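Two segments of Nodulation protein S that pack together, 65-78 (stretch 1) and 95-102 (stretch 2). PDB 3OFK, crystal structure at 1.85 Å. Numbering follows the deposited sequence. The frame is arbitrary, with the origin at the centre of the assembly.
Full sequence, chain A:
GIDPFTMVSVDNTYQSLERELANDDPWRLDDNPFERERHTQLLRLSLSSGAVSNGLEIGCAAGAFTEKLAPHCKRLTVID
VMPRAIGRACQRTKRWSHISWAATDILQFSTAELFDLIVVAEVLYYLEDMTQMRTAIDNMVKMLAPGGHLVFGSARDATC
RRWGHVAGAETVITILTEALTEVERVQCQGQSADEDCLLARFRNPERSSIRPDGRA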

# COMPACT_ATOMS: atom_id res chain seq x y z
N PHE A 65 2.02 1.54 -9.45
CA PHE A 65 0.79 2.19 -9.00
C PHE A 65 0.94 3.70 -8.88
O PHE A 65 0.01 4.43 -9.22
CB PHE A 65 0.22 1.58 -7.71
CG PHE A 65 -1.17 2.08 -7.42
CD1 PHE A 65 -2.27 1.51 -8.06
CD2 PHE A 65 -1.38 3.14 -6.58
CE1 PHE A 65 -3.56 1.98 -7.85
CE2 PHE A 65 -2.66 3.62 -6.34
CZ PHE A 65 -3.76 3.02 -7.01
N THR A 66 2.11 4.17 -8.45
CA THR A 66 2.41 5.59 -8.36
C THR A 66 2.08 6.26 -9.71
O THR A 66 1.40 7.30 -9.74
CB THR A 66 3.89 5.82 -8.03
OG1 THR A 66 4.35 4.85 -7.10
CG2 THR A 66 4.13 7.25 -7.49
N GLU A 67 2.51 5.61 -10.79
CA GLU A 67 2.33 6.08 -12.16
C GLU A 67 0.86 6.21 -12.58
O GLU A 67 0.52 7.08 -13.39
CB GLU A 67 3.05 5.12 -13.12
CG GLU A 67 2.84 5.43 -14.60
CD GLU A 67 3.90 4.86 -15.50
OE1 GLU A 67 4.20 3.64 -15.37
OE2 GLU A 67 4.45 5.65 -16.33
N LYS A 68 0.03 5.33 -12.04
CA LYS A 68 -1.41 5.32 -12.31
C LYS A 68 -2.13 6.35 -11.44
O LYS A 68 -3.07 6.99 -11.87
CB LYS A 68 -1.95 3.91 -12.05
CG LYS A 68 -1.36 2.87 -13.02
CD LYS A 68 -1.75 1.43 -12.66
CE LYS A 68 -0.82 0.46 -13.37
NZ LYS A 68 -1.01 -0.94 -12.94
N LEU A 69 -1.63 6.56 -10.24
CA LEU A 69 -2.21 7.49 -9.28
C LEU A 69 -1.85 8.95 -9.53
O LEU A 69 -2.71 9.82 -9.37
CB LEU A 69 -1.78 7.09 -7.87
CG LEU A 69 -2.50 7.73 -6.68
CD1 LEU A 69 -3.98 7.33 -6.65
CD2 LEU A 69 -1.77 7.33 -5.38
N ALA A 70 -0.61 9.21 -9.95
CA ALA A 70 -0.07 10.59 -10.03
C ALA A 70 -0.93 11.59 -10.79
O ALA A 70 -1.15 12.70 -10.29
CB ALA A 70 1.43 10.63 -10.57
N PRO A 71 -1.43 11.22 -12.00
CA PRO A 71 -2.16 12.21 -12.77
C PRO A 71 -3.47 12.67 -12.15
O PRO A 71 -4.07 13.63 -12.64
CB PRO A 71 -2.45 11.49 -14.09
CG PRO A 71 -1.66 10.22 -14.06
CD PRO A 71 -1.32 9.92 -12.69
N HIS A 72 -3.89 12.03 -11.06
CA HIS A 72 -5.18 12.29 -10.44
C HIS A 72 -5.09 13.00 -9.08
O HIS A 72 -6.12 13.23 -8.44
CB HIS A 72 -5.92 10.96 -10.34
CG HIS A 72 -5.93 10.20 -11.63
ND1 HIS A 72 -6.57 10.65 -12.76
CD2 HIS A 72 -5.33 9.04 -11.98
CE1 HIS A 72 -6.38 9.79 -13.74
NE2 HIS A 72 -5.61 8.81 -13.30
N CYS A 73 -3.87 13.35 -8.67
CA CYS A 73 -3.61 14.04 -7.41
C CYS A 73 -2.95 15.39 -7.72
O CYS A 73 -1.99 15.43 -8.46
CB CYS A 73 -2.65 13.22 -6.57
SG CYS A 73 -3.11 11.49 -6.28
N LYS A 74 -3.46 16.47 -7.16
CA LYS A 74 -2.88 17.80 -7.35
C LYS A 74 -1.45 17.81 -6.77
O LYS A 74 -0.50 18.32 -7.37
CB LYS A 74 -3.79 18.84 -6.67
CG LYS A 74 -3.43 20.29 -6.86
CD LYS A 74 -4.69 21.14 -6.59
CE LYS A 74 -4.37 22.57 -6.18
NZ LYS A 74 -5.67 23.30 -5.95
N ARG A 75 -1.32 17.20 -5.60
CA ARG A 75 -0.02 16.88 -5.00
C ARG A 75 -0.04 15.42 -4.55
O ARG A 75 -1.07 14.92 -4.07
CB ARG A 75 0.26 17.80 -3.80
CG ARG A 75 0.51 19.24 -4.17
CD ARG A 75 0.95 20.11 -2.95
NE ARG A 75 2.28 19.76 -2.45
CZ ARG A 75 2.56 19.13 -1.31
NH1 ARG A 75 1.61 18.75 -0.46
NH2 ARG A 75 3.83 18.87 -1.01
N LEU A 76 1.11 14.76 -4.69
CA LEU A 76 1.30 13.37 -4.25
C LEU A 76 2.59 13.28 -3.44
O LEU A 76 3.64 13.81 -3.88
CB LEU A 76 1.39 12.40 -5.45
CG LEU A 76 1.58 10.88 -5.24
CD1 LEU A 76 0.47 10.25 -4.32
CD2 LEU A 76 1.71 10.13 -6.52
N THR A 77 2.51 12.65 -2.27
CA THR A 77 3.67 12.26 -1.48
C THR A 77 3.77 10.74 -1.47
O THR A 77 2.76 10.02 -1.36
CB THR A 77 3.51 12.86 -0.05
OG1 THR A 77 3.40 14.28 -0.22
CG2 THR A 77 4.69 12.48 0.92
N VAL A 78 4.99 10.23 -1.56
CA VAL A 78 5.22 8.78 -1.62
C VAL A 78 6.33 8.40 -0.59
O VAL A 78 7.40 9.03 -0.53
CB VAL A 78 5.70 8.38 -3.00
CG1 VAL A 78 5.99 6.85 -3.08
CG2 VAL A 78 4.72 8.80 -4.07
N ARG A 95 7.86 12.53 -15.52
CA ARG A 95 7.14 13.61 -16.24
C ARG A 95 6.34 14.52 -15.31
O ARG A 95 6.01 15.65 -15.69
CB ARG A 95 6.21 13.03 -17.29
CG ARG A 95 5.08 12.20 -16.70
CD ARG A 95 4.26 11.56 -17.75
NE ARG A 95 3.50 12.59 -18.45
CZ ARG A 95 2.37 12.39 -19.12
NH1 ARG A 95 1.83 11.17 -19.20
NH2 ARG A 95 1.78 13.43 -19.69
N TRP A 96 6.05 14.03 -14.09
CA TRP A 96 5.23 14.75 -13.13
C TRP A 96 6.14 15.59 -12.24
O TRP A 96 7.21 15.12 -11.84
CB TRP A 96 4.36 13.78 -12.33
CG TRP A 96 3.49 12.95 -13.20
CD1 TRP A 96 3.54 11.59 -13.38
CD2 TRP A 96 2.41 13.42 -14.00
NE1 TRP A 96 2.59 11.19 -14.28
CE2 TRP A 96 1.88 12.30 -14.67
CE3 TRP A 96 1.86 14.67 -14.23
CZ2 TRP A 96 0.82 12.40 -15.55
CZ3 TRP A 96 0.79 14.77 -15.11
CH2 TRP A 96 0.28 13.64 -15.76
N SER A 97 5.75 16.83 -12.00
CA SER A 97 6.50 17.80 -11.16
C SER A 97 5.89 17.97 -9.75
O SER A 97 6.42 18.73 -8.93
CB SER A 97 6.55 19.16 -11.86
OG SER A 97 5.23 19.69 -11.96
N HIS A 98 4.79 17.26 -9.48
CA HIS A 98 4.02 17.44 -8.25
C HIS A 98 4.19 16.29 -7.23
O HIS A 98 3.37 16.19 -6.30
CB HIS A 98 2.53 17.64 -8.58
CG HIS A 98 1.87 16.44 -9.20
ND1 HIS A 98 2.04 16.08 -10.52
CD2 HIS A 98 0.99 15.54 -8.68
CE1 HIS A 98 1.30 15.01 -10.79
NE2 HIS A 98 0.67 14.65 -9.68
N ILE A 99 5.22 15.45 -7.39
CA ILE A 99 5.42 14.29 -6.50
C ILE A 99 6.60 14.55 -5.53
O ILE A 99 7.64 15.08 -5.96
CB ILE A 99 5.69 12.97 -7.28
CG1 ILE A 99 4.66 12.77 -8.41
CG2 ILE A 99 5.75 11.76 -6.31
CD1 ILE A 99 4.75 11.39 -9.13
N SER A 100 6.40 14.23 -4.23
CA SER A 100 7.42 14.31 -3.17
C SER A 100 7.72 12.90 -2.71
O SER A 100 6.79 12.08 -2.69
CB SER A 100 6.81 15.01 -1.94
OG SER A 100 6.99 16.38 -2.07
N TRP A 101 8.96 12.63 -2.28
CA TRP A 101 9.33 11.31 -1.79
C TRP A 101 10.06 11.36 -0.47
O TRP A 101 10.79 12.33 -0.14
CB TRP A 101 10.19 10.56 -2.81
CG TRP A 101 9.72 10.64 -4.23
CD1 TRP A 101 9.84 11.71 -5.08
CD2 TRP A 101 9.09 9.60 -4.99
NE1 TRP A 101 9.31 11.40 -6.31
CE2 TRP A 101 8.86 10.11 -6.28
CE3 TRP A 101 8.70 8.28 -4.69
CZ2 TRP A 101 8.24 9.34 -7.29
CZ3 TRP A 101 8.11 7.53 -5.68
CH2 TRP A 101 7.87 8.07 -6.96
N ALA A 102 9.94 10.28 0.28
CA ALA A 102 10.73 10.11 1.50
C ALA A 102 11.07 8.63 1.72
O ALA A 102 10.21 7.79 1.62
CB ALA A 102 9.99 10.71 2.69
O HOH W 1 4.16 16.58 -2.70

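Two strands, paired here from Leu-76 with Ile-99 through Val-78 with Trp-101, run parallel. Four backbone hydrogen bonds join them. Leu-76 N donates to His-98 O at 3.1 Å, nearly straight at 172°. Ser-100 N donates to Leu-76 O at 2.8 Å. Val-78 N donates to Ser-100 O, also at 2.8 Å, and Ala-102 N donates to Val-78 O at 2.9 Å. The donors thus alternate between the strands, as parallel pairing requires. Leu-76 and Val-78 use both their N and O atoms on this partner. Ser-100 does the same from the other side. Thr-77, Ile-99 and Trp-101 take no part in these four bonds.

Three of the four acceptors also receive CA-H...O contacts. Ile-99 CA lies 3.2 Å from Leu-76 O, Trp-101 CA 3.2 Å from Val-78 O, and Thr-77 CA 3.4 Å from Ser-100 O.

Ahead of the strand, the His-98 side chain reaches back to Ala-70, the first residue of the 3-10 segment. His-98 NE2 donates to Ala-70 O at 2.7 Å, with an angle of 151°. NE2 is therefore protonated in this arrangement. Ala-70 O also accepts from Cys-73 N at 3.2 Å, so it serves two donors. Cys-73 O lies 3.0 Å from His-98 NE2, but the angle is poor and this is not a hydrogen bond.

Water 1 sits beside the strands near the Thr-77 and Ser-100 side chains. Water 1 donates to Leu-76 O at 3.1 Å, giving that carbonyl a second polar partner besides Ser-100 N. Ser-100 OG is 2.9 Å from the water oxygen and hydrogen-bonded to it. A weak bond runs from the water to Thr-77 OG1 at 3.5 Å. The two side chains are thereby linked through water, on the face of the sheet they share. Arg-75 NH1 is satisfied elsewhere in the structure, as is Thr-66 OG1.

The other face, bearing Leu-76, Val-78, Ile-99 and Trp-101, is apolar. Val-78 CG2 lies over the six-membered ring of Trp-101, 4.2 Å from its centroid, in a CH-pi contact. Val-78 CG1 comes to 3.4 Å from Trp-101 CZ3, and Val-78 CG2 to 3.9 Å from Ile-99 CG2. Ile-99 CD1 also meets Ala-70 CB at 3.7 Å, tying the strand to the segment after the helix. Ala-70 CB in turn lies over the five-membered ring of Trp-96, 4.0 Å from its centroid. Pro-71 CG packs 3.6 Å from Trp-96 CZ2.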